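Local atomic coordinates of beta 1-3 glucanase (Clostridium beijerinckii NCIMB 8052, PDB entry 5H4E), a protein that probably hydrolyses beta-1,3-glucosidic linkages in beta-1,3-glucans, as a glucanase of glycoside hydrolase family GH64. Residues L185-Y189 / F333-W337; E196-L200 / L213-T217; Y229-Y234 / F307-L313; I299-V303 / Y351-F355. The contacts are given in a common frame with arbitrary orientation. Numbering follows the deposited sequence.

How the contacts relate
All four contacts lie after strand 173-177, where the helices occur among loops and an antiparallel sheet. Contact 1 closes the longest loop, joining helix 182-192 to helix 332-339. Contact 2 is nested inside it and closes a short loop of 12 residues; the two touch directly, Y189 OH lying 2.8 Å from F197 O, a probable hydrogen bond. Contact 3 then opens from helix 227-236 and reaches the end of helix 294-309, also within the span of contact 1. Contact 4 starts earlier on helix 294-309 and runs to the loop beyond helix 332-339, so it crosses both contacts 1 and 3. R309 of contact 3 bonds D352 of contact 4 in a salt bridge.

Contact 1: L185-Y189 / F333-W337; sequences LMNAY and FAKFW
This is a buried helix-helix packing built on an edge-to-face aromatic pair. Both segments are helical, one within helix 182-192, the other within helix 332-339; their axes come to 11.5 Å at an angle of 133° between N-to-C directions, and the closest CA atoms are those of Y189 and F336, 6.9 Å apart. Y189 and F336, both chi1 t, bury the most surface, and aromatic side chains fill the space between the helices. The edge of the Y189 ring meets the face of F336, with centroids 5.3 Å apart and planes at 75°, while Y189 CA makes a CH-pi contact 3.8 Å from the F336 centroid. F336 CZ lies 3.3 Å from Y189 N and 3.7 Å from A188 CB. W337, chi1 m, brings its indole to Y189 (CZ2 to CD2, 4.1 Å) and to L185 (CZ3 to CD2, 4.4 Å). The Y189 hydroxyl is hydrogen-bonded to F197 O in the following helix, and Y189 OH lies 3.9 Å from F333 CD2, at the edge of that ring.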
loop_
_atom_site.group_PDB
_atom_site.type_symbol
_atom_site.label_atom_id
_atom_site.label_comp_id
_atom_site.label_asym_id
_atom_site.label_seq_id
_atom_site.Cartn_x
_atom_site.Cartn_y
_atom_site.Cartn_z
ATOM N N LEU A 185 9.655 -16.660 -4.785
ATOM C CA LEU A 185 9.859 -15.264 -4.396
ATOM C C LEU A 185 10.472 -15.151 -2.995
ATOM O O LEU A 185 11.397 -14.355 -2.774
ATOM C CB LEU A 185 8.540 -14.487 -4.480
ATOM C CG LEU A 185 8.039 -14.185 -5.894
ATOM C CD1 LEU A 185 6.572 -13.725 -5.863
ATOM C CD2 LEU A 185 8.932 -13.131 -6.571
ATOM N N MET A 186 9.955 -15.939 -2.059
ATOM C CA MET A 186 10.525 -16.029 -0.717
ATOM C C MET A 186 12.012 -16.384 -0.740
ATOM O O MET A 186 12.835 -15.727 -0.096
ATOM C CB MET A 186 9.789 -17.088 0.106
ATOM C CG MET A 186 8.324 -16.829 0.345
ATOM S SD MET A 186 8.089 -15.519 1.528
ATOM C CE MET A 186 6.414 -15.856 2.061
ATOM N N ASN A 187 12.347 -17.441 -1.471
ATOM C CA ASN A 187 13.734 -17.895 -1.554
ATOM C C ASN A 187 14.634 -16.864 -2.231
ATOM O O ASN A 187 15.724 -16.569 -1.743
ATOM C CB ASN A 187 13.816 -19.229 -2.291
ATOM C CG ASN A 187 13.177 -20.371 -1.507
ATOM O OD1 ASN A 187 13.133 -20.350 -0.272
ATOM N ND2 ASN A 187 12.691 -21.377 -2.221
ATOM N N ALA A 188 14.172 -16.322 -3.356
ATOM C CA ALA A 188 14.932 -15.298 -4.069
ATOM C C ALA A 188 15.167 -14.075 -3.207
ATOM O O ALA A 188 16.263 -13.527 -3.209
ATOM C CB ALA A 188 14.232 -14.896 -5.342
ATOM N N TYR A 189 14.141 -13.642 -2.476
ATOM C CA TYR A 189 14.293 -12.484 -1.592
ATOM C C TYR A 189 15.459 -12.700 -0.621
ATOM O O TYR A 189 16.349 -11.857 -0.509
ATOM C CB TYR A 189 12.991 -12.204 -0.814
ATOM C CG TYR A 189 13.112 -11.021 0.138
ATOM C CD1 TYR A 189 13.688 -11.171 1.397
ATOM C CD2 TYR A 189 12.671 -9.756 -0.228
ATOM C CE1 TYR A 189 13.821 -10.111 2.257
ATOM C CE2 TYR A 189 12.798 -8.676 0.636
ATOM C CZ TYR A 189 13.381 -8.867 1.879
ATOM O OH TYR A 189 13.522 -7.812 2.746
ATOM N N PHE A 333 14.027 -3.777 0.164
ATOM C CA PHE A 333 12.722 -4.447 0.162
ATOM C C PHE A 333 11.898 -3.980 -1.064
ATOM O O PHE A 333 11.459 -4.795 -1.880
ATOM C CB PHE A 333 11.996 -4.172 1.487
ATOM C CG PHE A 333 10.556 -4.649 1.536
ATOM C CD1 PHE A 333 9.516 -3.811 1.143
ATOM C CD2 PHE A 333 10.245 -5.926 2.002
ATOM C CE1 PHE A 333 8.186 -4.236 1.189
ATOM C CE2 PHE A 333 8.911 -6.365 2.060
ATOM C CZ PHE A 333 7.882 -5.517 1.652
ATOM N N ALA A 334 11.725 -2.670 -1.208
ATOM C CA ALA A 334 10.941 -2.124 -2.316
ATOM C C ALA A 334 11.528 -2.547 -3.658
ATOM O O ALA A 334 10.806 -2.974 -4.560
ATOM C CB ALA A 334 10.875 -0.602 -2.233
ATOM N N LYS A 335 12.843 -2.414 -3.780
ATOM C CA LYS A 335 13.534 -2.770 -5.022
ATOM C C LYS A 335 13.272 -4.228 -5.410
ATOM O O LYS A 335 13.056 -4.524 -6.592
ATOM C CB LYS A 335 15.030 -2.493 -4.885
ATOM C CG LYS A 335 15.930 -3.032 -6.023
ATOM C CD LYS A 335 15.577 -2.516 -7.428
ATOM C CE LYS A 335 16.725 -2.830 -8.426
ATOM N NZ LYS A 335 16.376 -2.465 -9.844
ATOM N N PHE A 336 13.258 -5.139 -4.433
ATOM C CA PHE A 336 12.961 -6.533 -4.763
ATOM C C PHE A 336 11.609 -6.688 -5.491
ATOM O O PHE A 336 11.507 -7.421 -6.486
ATOM C CB PHE A 336 12.967 -7.436 -3.516
ATOM C CG PHE A 336 12.893 -8.903 -3.863
ATOM C CD1 PHE A 336 11.689 -9.581 -3.835
ATOM C CD2 PHE A 336 14.030 -9.581 -4.284
ATOM C CE1 PHE A 336 11.616 -10.929 -4.192
ATOM C CE2 PHE A 336 13.970 -10.917 -4.637
ATOM C CZ PHE A 336 12.762 -11.590 -4.593
ATOM N N TRP A 337 10.570 -6.006 -5.018
ATOM C CA TRP A 337 9.250 -6.216 -5.632
ATOM C C TRP A 337 9.235 -5.601 -7.036
ATOM O O TRP A 337 8.661 -6.176 -7.958
ATOM C CB TRP A 337 8.126 -5.687 -4.698
ATOM C CG TRP A 337 8.314 -6.364 -3.367
ATOM C CD1 TRP A 337 8.648 -5.782 -2.176
ATOM C CD2 TRP A 337 8.321 -7.780 -3.139
ATOM N NE1 TRP A 337 8.831 -6.755 -1.213
ATOM C CE2 TRP A 337 8.639 -7.987 -1.786
ATOM C CE3 TRP A 337 8.062 -8.896 -3.949
ATOM C CZ2 TRP A 337 8.717 -9.257 -1.230
ATOM C CZ3 TRP A 337 8.158 -10.149 -3.405
ATOM C CH2 TRP A 337 8.477 -10.321 -2.051
#

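Contact 2: E196-L200 / L213-T217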
loop_
_atom_site.group_PDB
_atom_site.type_symbol
_atom_site.label_atom_id
_atom_site.label_comp_id
_atom_site.label_asym_id
_atom_site.label_seq_id
_atom_site.Cartn_x
_atom_site.Cartn_y
_atom_site.Cartn_z
ATOM N N GLU A 196 20.841 -6.409 6.261
ATOM C CA GLU A 196 19.852 -5.718 7.096
ATOM C C GLU A 196 18.408 -6.088 6.754
ATOM O O GLU A 196 17.512 -5.976 7.593
ATOM C CB GLU A 196 20.016 -4.196 6.981
ATOM C CG GLU A 196 21.344 -3.672 7.487
ATOM C CD GLU A 196 22.392 -3.543 6.388
ATOM O OE1 GLU A 196 22.238 -4.160 5.316
ATOM O OE2 GLU A 196 23.378 -2.806 6.600
ATOM N N PHE A 197 18.176 -6.524 5.518
ATOM C CA PHE A 197 16.811 -6.777 5.056
ATOM C C PHE A 197 16.394 -8.234 5.092
ATOM O O PHE A 197 15.223 -8.537 4.875
ATOM C CB PHE A 197 16.642 -6.249 3.631
ATOM C CG PHE A 197 16.666 -4.761 3.552
ATOM C CD1 PHE A 197 15.489 -4.035 3.634
ATOM C CD2 PHE A 197 17.869 -4.085 3.426
ATOM C CE1 PHE A 197 15.501 -2.658 3.582
ATOM C CE2 PHE A 197 17.896 -2.703 3.379
ATOM C CZ PHE A 197 16.702 -1.988 3.452
ATOM N N LYS A 198 17.340 -9.130 5.368
ATOM C CA LYS A 198 17.085 -10.564 5.237
ATOM C C LYS A 198 16.085 -11.110 6.259
ATOM O O LYS A 198 15.250 -11.956 5.917
ATOM C CB LYS A 198 18.401 -11.352 5.338
ATOM C CG LYS A 198 19.318 -11.186 4.129
ATOM C CD LYS A 198 20.360 -12.303 4.078
ATOM C CE LYS A 198 21.255 -12.189 2.840
ATOM N NZ LYS A 198 22.295 -11.167 3.052
ATOM N N SER A 199 16.155 -10.646 7.504
ATOM C CA SER A 199 15.308 -11.244 8.543
ATOM C C SER A 199 13.889 -10.683 8.519
ATOM O O SER A 199 13.077 -11.002 9.384
ATOM C CB SER A 199 15.921 -11.054 9.936
ATOM O OG SER A 199 15.851 -9.706 10.378
ATOM N N LEU A 200 13.585 -9.857 7.523
ATOM C CA LEU A 200 12.203 -9.431 7.307
ATOM C C LEU A 200 11.352 -10.621 6.887
ATOM O O LEU A 200 10.126 -10.592 7.006
ATOM C CB LEU A 200 12.130 -8.326 6.244
ATOM C CG LEU A 200 12.742 -6.997 6.690
ATOM C CD1 LEU A 200 12.677 -5.937 5.553
ATOM C CD2 LEU A 200 12.087 -6.481 7.975
ATOM N N LEU A 213 6.324 -6.865 12.190
ATOM C CA LEU A 213 7.505 -7.341 12.920
ATOM C C LEU A 213 8.811 -6.959 12.210
ATOM O O LEU A 213 9.867 -7.544 12.459
ATOM C CB LEU A 213 7.444 -8.860 13.110
ATOM C CG LEU A 213 6.207 -9.423 13.820
ATOM C CD1 LEU A 213 6.291 -10.951 13.927
ATOM C CD2 LEU A 213 6.021 -8.795 15.205
ATOM N N GLY A 214 8.722 -5.972 11.327
ATOM C CA GLY A 214 9.887 -5.454 10.630
ATOM C C GLY A 214 10.932 -4.867 11.570
ATOM O O GLY A 214 10.609 -4.369 12.654
ATOM N N THR A 215 12.186 -4.892 11.124
ATOM C CA THR A 215 13.321 -4.544 11.967
ATOM C C THR A 215 13.789 -3.097 11.838
ATOM O O THR A 215 14.841 -2.730 12.377
ATOM C CB THR A 215 14.499 -5.459 11.658
ATOM O OG1 THR A 215 14.796 -5.394 10.255
ATOM C CG2 THR A 215 14.151 -6.900 12.037
ATOM N N PHE A 216 13.017 -2.273 11.140
ATOM C CA PHE A 216 13.453 -0.907 10.875
ATOM C C PHE A 216 12.633 0.118 11.648
ATOM O O PHE A 216 12.768 1.329 11.438
ATOM C CB PHE A 216 13.398 -0.608 9.374
ATOM C CG PHE A 216 14.459 -1.319 8.560
ATOM C CD1 PHE A 216 14.428 -2.697 8.396
ATOM C CD2 PHE A 216 15.471 -0.599 7.940
ATOM C CE1 PHE A 216 15.383 -3.350 7.640
ATOM C CE2 PHE A 216 16.447 -1.243 7.179
ATOM C CZ PHE A 216 16.404 -2.620 7.020
ATOM N N THR A 217 11.789 -0.364 12.555
ATOM C CA THR A 217 11.099 0.524 13.470
ATOM C C THR A 217 12.109 1.105 14.454
ATOM O O THR A 217 13.256 0.641 14.537
ATOM C CB THR A 217 9.983 -0.197 14.250
ATOM O OG1 THR A 217 10.576 -1.127 15.158
ATOM C CG2 THR A 217 9.055 -0.945 13.302
HETATM O O HOH W 1 15.555 -7.619 8.933
HETATM O O HOH W 2 11.232 -9.566 11.108
#
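E196, in the short, weakly bonded helix 195-198, meets the loop between strand 206-207 and helix 227-236 mainly through its backbone and CB: its carbonyl O lies 3.4 Å from F216 CE1 and its CB 3.9 Å from F216 CZ. The same E196 O accepts a hydrogen bond from water 1 at 2.9 Å. F197 follows, its CA-to-CB bond directed away from the loop but its ring end coming back, so that F216 CZ sits over one face of the F197 ring, 3.6 Å from F197 CE1. The two rings are oblique, with centroids 4.7 Å apart and planes at 31°, and Y225 meets both edge-to-face. Next to take part is S199, whose OG is hydrogen-bonded to water 1 at 2.6 Å; water 1 also donates to T215 OG1 at 2.7 Å. T215 OG1 has a direct partner in N222 as well. A second water donates to S199 O at 2.9 Å and to L213 O at 2.8 Å. L200 completes the contact: its CD2 packs 3.6 Å from G214 CA and 3.5 Å from T215 N, and its CD1 4.3 Å from F216 CE1. Apolar packing of F197, F216 and L200 and the two bridging waters thus join the segments side by side, with no direct hydrogen bond between them.

Contact 3: Y229-Y234 / F307-L313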
loop_
_atom_site.group_PDB
_atom_site.type_symbol
_atom_site.label_atom_id
_atom_site.label_comp_id
_atom_site.label_asym_id
_atom_site.label_seq_id
_atom_site.Cartn_x
_atom_site.Cartn_y
_atom_site.Cartn_z
ATOM N N TYR A 229 22.926 8.900 5.785
ATOM C CA TYR A 229 22.605 9.380 4.436
ATOM C C TYR A 229 21.755 10.626 4.554
ATOM O O TYR A 229 22.015 11.627 3.886
ATOM C CB TYR A 229 21.897 8.281 3.626
ATOM C CG TYR A 229 21.436 8.641 2.211
ATOM C CD1 TYR A 229 22.285 9.284 1.309
ATOM C CD2 TYR A 229 20.158 8.298 1.774
ATOM C CE1 TYR A 229 21.864 9.588 0.015
ATOM C CE2 TYR A 229 19.730 8.599 0.479
ATOM C CZ TYR A 229 20.593 9.243 -0.395
ATOM O OH TYR A 229 20.186 9.559 -1.681
ATOM N N ILE A 230 20.752 10.582 5.430
ATOM C CA ILE A 230 19.920 11.753 5.687
ATOM C C ILE A 230 20.778 12.943 6.117
ATOM O O ILE A 230 20.613 14.049 5.606
ATOM C CB ILE A 230 18.848 11.452 6.770
ATOM C CG1 ILE A 230 17.758 10.550 6.188
ATOM C CG2 ILE A 230 18.213 12.732 7.272
ATOM C CD1 ILE A 230 16.973 9.818 7.239
ATOM N N ASN A 231 21.700 12.692 7.042
ATOM C CA ASN A 231 22.628 13.714 7.519
ATOM C C ASN A 231 23.460 14.307 6.382
ATOM O O ASN A 231 23.561 15.534 6.272
ATOM C CB ASN A 231 23.553 13.143 8.603
ATOM C CG ASN A 231 22.837 12.942 9.941
ATOM O OD1 ASN A 231 21.890 13.651 10.250
ATOM N ND2 ASN A 231 23.305 11.981 10.735
ATOM N N ASP A 232 24.033 13.442 5.541
ATOM C CA ASP A 232 24.867 13.893 4.418
ATOM C C ASP A 232 24.065 14.781 3.489
ATOM O O ASP A 232 24.535 15.839 3.058
ATOM C CB ASP A 232 25.429 12.709 3.618
ATOM C CG ASP A 232 26.491 11.947 4.367
ATOM O OD1 ASP A 232 27.035 12.495 5.344
ATOM O OD2 ASP A 232 26.791 10.805 3.964
ATOM N N VAL A 233 22.848 14.331 3.182
ATOM C CA VAL A 233 21.978 15.030 2.247
ATOM C C VAL A 233 21.550 16.396 2.779
ATOM O O VAL A 233 21.610 17.400 2.058
ATOM C CB VAL A 233 20.723 14.169 1.904
ATOM C CG1 VAL A 233 19.644 15.015 1.232
ATOM C CG2 VAL A 233 21.125 12.996 1.020
ATOM N N TYR A 234 21.128 16.456 4.039
ATOM C CA TYR A 234 20.791 17.762 4.618
ATOM C C TYR A 234 22.006 18.710 4.732
ATOM O O TYR A 234 21.874 19.923 4.554
ATOM C CB TYR A 234 20.128 17.575 5.979
ATOM C CG TYR A 234 18.629 17.522 5.874
ATOM C CD1 TYR A 234 17.999 16.590 5.046
ATOM C CD2 TYR A 234 17.834 18.416 6.579
ATOM C CE1 TYR A 234 16.603 16.544 4.947
ATOM C CE2 TYR A 234 16.448 18.378 6.483
ATOM C CZ TYR A 234 15.840 17.445 5.672
ATOM O OH TYR A 234 14.467 17.422 5.589
ATOM N N PHE A 307 14.722 9.549 -1.162
ATOM C CA PHE A 307 15.457 8.912 -0.077
ATOM C C PHE A 307 15.383 7.403 -0.190
ATOM O O PHE A 307 16.421 6.743 -0.183
ATOM C CB PHE A 307 14.944 9.374 1.284
ATOM C CG PHE A 307 15.639 10.606 1.791
ATOM C CD1 PHE A 307 16.988 10.570 2.108
ATOM C CD2 PHE A 307 14.946 11.801 1.956
ATOM C CE1 PHE A 307 17.642 11.710 2.583
ATOM C CE2 PHE A 307 15.604 12.944 2.420
ATOM C CZ PHE A 307 16.942 12.883 2.740
ATOM N N ASN A 308 14.180 6.846 -0.329
ATOM C CA ASN A 308 14.055 5.396 -0.470
ATOM C C ASN A 308 14.840 4.827 -1.651
ATOM O O ASN A 308 15.382 3.716 -1.574
ATOM C CB ASN A 308 12.588 4.995 -0.617
ATOM C CG ASN A 308 11.865 5.000 0.705
ATOM O OD1 ASN A 308 11.964 4.049 1.477
ATOM N ND2 ASN A 308 11.174 6.089 0.995
ATOM N N ARG A 309 14.896 5.597 -2.733
ATOM C CA ARG A 309 15.547 5.165 -3.970
ATOM C C ARG A 309 17.035 5.532 -4.012
ATOM O O ARG A 309 17.734 5.171 -4.968
ATOM C CB ARG A 309 14.823 5.775 -5.180
ATOM C CG ARG A 309 13.402 5.228 -5.390
ATOM C CD ARG A 309 12.573 6.114 -6.328
ATOM N NE ARG A 309 11.245 5.551 -6.565
ATOM C CZ ARG A 309 10.236 6.211 -7.132
ATOM N NH1 ARG A 309 10.390 7.480 -7.509
ATOM N NH2 ARG A 309 9.061 5.608 -7.303
ATOM N N HIS A 310 17.504 6.205 -2.957
ATOM C CA HIS A 310 18.874 6.729 -2.836
ATOM C C HIS A 310 19.282 7.543 -4.074
ATOM O O HIS A 310 20.263 7.232 -4.740
ATOM C CB HIS A 310 19.883 5.589 -2.584
ATOM C CG HIS A 310 21.221 6.055 -2.079
ATOM N ND1 HIS A 310 21.679 5.765 -0.808
ATOM C CD2 HIS A 310 22.212 6.762 -2.679
ATOM C CE1 HIS A 310 22.886 6.282 -0.645
ATOM N NE2 HIS A 310 23.234 6.890 -1.764
ATOM N N VAL A 311 18.530 8.598 -4.369
ATOM C CA VAL A 311 18.864 9.494 -5.472
ATOM C C VAL A 311 18.673 10.964 -5.083
ATOM O O VAL A 311 18.541 11.826 -5.957
ATOM C CB VAL A 311 18.020 9.198 -6.745
ATOM C CG1 VAL A 311 18.531 7.945 -7.463
ATOM C CG2 VAL A 311 16.523 9.087 -6.408
ATOM N N MET A 312 18.676 11.244 -3.777
ATOM C CA MET A 312 18.485 12.610 -3.287
ATOM C C MET A 312 19.538 13.571 -3.854
ATOM O O MET A 312 19.278 14.761 -4.020
ATOM C CB MET A 312 18.499 12.635 -1.751
ATOM C CG MET A 312 17.098 12.453 -1.125
ATOM S SD MET A 312 15.951 13.765 -1.617
ATOM C CE MET A 312 16.512 15.151 -0.609
ATOM N N LEU A 313 20.714 13.049 -4.179
ATOM C CA LEU A 313 21.773 13.895 -4.744
ATOM C C LEU A 313 21.772 13.936 -6.273
ATOM O O LEU A 313 22.673 14.517 -6.877
ATOM C CB LEU A 313 23.139 13.419 -4.244
ATOM C CG LEU A 313 23.276 13.467 -2.721
ATOM C CD1 LEU A 313 24.557 12.818 -2.237
ATOM C CD2 LEU A 313 23.177 14.897 -2.213
HETATM O O HOH W 3 22.108 10.195 -3.760
#
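A Schellman motif ends helix 294-309 here, and the aromatic cluster of Y229, F307 and H310 joins that helix end to helix 227-236. H310, the first residue to leave helical angles, has positive phi (50°), and its backbone NH donates to F307 O, 3.0 Å from H310 N. Its imidazole lies nearly parallel to the Y229 ring in an offset stack, with centroids 3.8 Å apart and planes at 4°, while H310 ND1 is hydrogen-bonded to P329 O. F307 meets the face of Y229 with its edge, an offset edge-to-face pair with centroids 5.7 Å apart and planes at 82°. F307 is also a knob in a hole formed by Y229, I230, V233 and Y234: F307 CE1 approaches I230 CG1 to 3.8 Å and F307 CZ approaches V233 CG1, also to 3.8 Å. V233 extends the apolar surface, its CG1 lying 3.6 Å from M312 CE and its CG2 4.3 Å from L313 CD2. The Y229 hydroxyl reaches the backbone beyond the motif: M312 N donates to Y229 OH at 3.1 Å, and water 3, hydrogen-bonded to Y229 OH at 2.9 Å, accepts from L313 N at 3.2 Å. Y229 thus has two roles: its ring stacks on H310 and receives the edge of F307, and its hydroxyl accepts from M312 N, a backbone NH beyond the helix.

Contact 4: I299-V303 / Y351-F355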
loop_
_atom_site.group_PDB
_atom_site.type_symbol
_atom_site.label_atom_id
_atom_site.label_comp_id
_atom_site.label_asym_id
_atom_site.label_seq_id
_atom_site.Cartn_x
_atom_site.Cartn_y
_atom_site.Cartn_z
ATOM N N ILE A 299 6.085 17.923 -3.007
ATOM C CA ILE A 299 7.510 18.000 -2.676
ATOM C C ILE A 299 7.906 16.919 -1.675
ATOM O O ILE A 299 8.922 16.242 -1.848
ATOM C CB ILE A 299 7.888 19.370 -2.088
ATOM C CG1 ILE A 299 7.923 20.433 -3.186
ATOM C CG2 ILE A 299 9.230 19.286 -1.343
ATOM C CD1 ILE A 299 7.857 21.846 -2.652
ATOM N N LYS A 300 7.099 16.749 -0.626
ATOM C CA LYS A 300 7.370 15.716 0.379
ATOM C C LYS A 300 7.359 14.313 -0.243
ATOM O O LYS A 300 8.166 13.456 0.127
ATOM C CB LYS A 300 6.350 15.806 1.525
ATOM C CG LYS A 300 6.555 17.035 2.406
ATOM C CD LYS A 300 5.447 17.217 3.440
ATOM C CE LYS A 300 5.573 18.583 4.093
ATOM N NZ LYS A 300 4.700 18.726 5.301
ATOM N N ALA A 301 6.461 14.095 -1.200
ATOM C CA ALA A 301 6.365 12.802 -1.879
ATOM C C ALA A 301 7.646 12.516 -2.668
ATOM O O ALA A 301 8.204 11.413 -2.622
ATOM C CB ALA A 301 5.151 12.775 -2.800
ATOM N N GLN A 302 8.107 13.523 -3.395
ATOM C CA GLN A 302 9.306 13.366 -4.204
ATOM C C GLN A 302 10.532 13.137 -3.332
ATOM O O GLN A 302 11.365 12.288 -3.641
ATOM C CB GLN A 302 9.502 14.588 -5.080
ATOM C CG GLN A 302 8.431 14.737 -6.119
ATOM C CD GLN A 302 8.790 14.032 -7.406
ATOM O OE1 GLN A 302 9.881 13.465 -7.529
ATOM N NE2 GLN A 302 7.890 14.085 -8.388
ATOM N N VAL A 303 10.642 13.894 -2.246
ATOM C CA VAL A 303 11.813 13.793 -1.377
ATOM C C VAL A 303 11.821 12.440 -0.661
ATOM O O VAL A 303 12.841 11.750 -0.604
ATOM C CB VAL A 303 11.851 14.967 -0.366
ATOM C CG1 VAL A 303 12.888 14.729 0.709
ATOM C CG2 VAL A 303 12.134 16.296 -1.116
ATOM N N TYR A 351 5.320 6.110 -1.199
ATOM C CA TYR A 351 5.357 7.072 -2.300
ATOM C C TYR A 351 5.923 6.531 -3.607
ATOM O O TYR A 351 6.473 7.292 -4.416
ATOM C CB TYR A 351 6.165 8.293 -1.872
ATOM C CG TYR A 351 5.422 9.199 -0.915
ATOM C CD1 TYR A 351 4.257 9.836 -1.309
ATOM C CD2 TYR A 351 5.896 9.430 0.366
ATOM C CE1 TYR A 351 3.574 10.685 -0.450
ATOM C CE2 TYR A 351 5.225 10.278 1.236
ATOM C CZ TYR A 351 4.064 10.903 0.819
ATOM O OH TYR A 351 3.388 11.748 1.673
ATOM N N ASP A 352 5.779 5.227 -3.828
ATOM C CA ASP A 352 6.360 4.602 -5.006
ATOM C C ASP A 352 5.678 5.053 -6.298
ATOM O O ASP A 352 6.187 4.790 -7.389
ATOM C CB ASP A 352 6.310 3.074 -4.885
ATOM C CG ASP A 352 7.635 2.411 -5.275
ATOM O OD1 ASP A 352 8.414 3.027 -6.039
ATOM O OD2 ASP A 352 7.906 1.283 -4.808
ATOM N N ASP A 353 4.540 5.737 -6.182
ATOM C CA ASP A 353 3.849 6.236 -7.367
ATOM C C ASP A 353 4.492 7.533 -7.880
ATOM O O ASP A 353 4.114 8.052 -8.939
ATOM C CB ASP A 353 2.342 6.422 -7.093
ATOM C CG ASP A 353 2.053 7.371 -5.945
ATOM O OD1 ASP A 353 2.817 7.393 -4.952
ATOM O OD2 ASP A 353 1.043 8.097 -6.042
ATOM N N VAL A 354 5.488 8.035 -7.147
ATOM C CA VAL A 354 6.275 9.162 -7.654
ATOM C C VAL A 354 6.920 8.746 -8.973
ATOM O O VAL A 354 7.647 7.748 -9.020
ATOM C CB VAL A 354 7.339 9.627 -6.658
ATOM C CG1 VAL A 354 8.288 10.611 -7.321
ATOM C CG2 VAL A 354 6.669 10.281 -5.459
ATOM N N PHE A 355 6.603 9.505 -10.032
ATOM C CA PHE A 355 7.048 9.237 -11.398
ATOM C C PHE A 355 6.561 7.878 -11.899
ATOM O O PHE A 355 7.189 7.252 -12.752
ATOM C CB PHE A 355 8.572 9.357 -11.506
ATOM C CG PHE A 355 9.061 10.788 -11.561
ATOM C CD1 PHE A 355 9.935 11.282 -10.604
ATOM C CD2 PHE A 355 8.635 11.638 -12.574
ATOM C CE1 PHE A 355 10.375 12.602 -10.652
ATOM C CE2 PHE A 355 9.073 12.959 -12.634
ATOM C CZ PHE A 355 9.943 13.440 -11.670
#
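Ring contacts come first in the packing of helix 294-309 against the loop 351-355. The Y351 ring lies flat on the helix at A301: A301 CA makes a CH-pi contact 3.7 Å from the ring centroid and only 11° off its normal, and A301 CB touches Y351 CD1 at 3.4 Å. The small alanine side chain allows so close an approach. At the C-terminal end of segment 351-355, the amide of Q302 lies by the F355 ring, NE2 over one face and OE1 3.3 Å from F355 CE1. V354 makes an apolar contact, CG2 to A301 CB at 3.9 Å, and its methyls approach oxygens at van der Waals distance, CG2 3.4 Å from A301 O and CG1 3.3 Å from Q302 OE1. Backbone bonding shapes the loop itself: Y351 to V354 form a type I beta turn closed by V354 N donating to Y351 O at 3.0 Å, and the CA-to-CB bonds of Y351 and V354 both point toward the helix. Polar groups of both segments find partners outside the contact: D352 forms a salt bridge with R309, which also bonds V354 O, and K300 NZ binds the carbonyls of D290 and G291. No hydrogen bond links the two segments, so the turn is seated on this part of the helix by van der Waals and CH-pi contacts, while R309 supplies polar attachment further along.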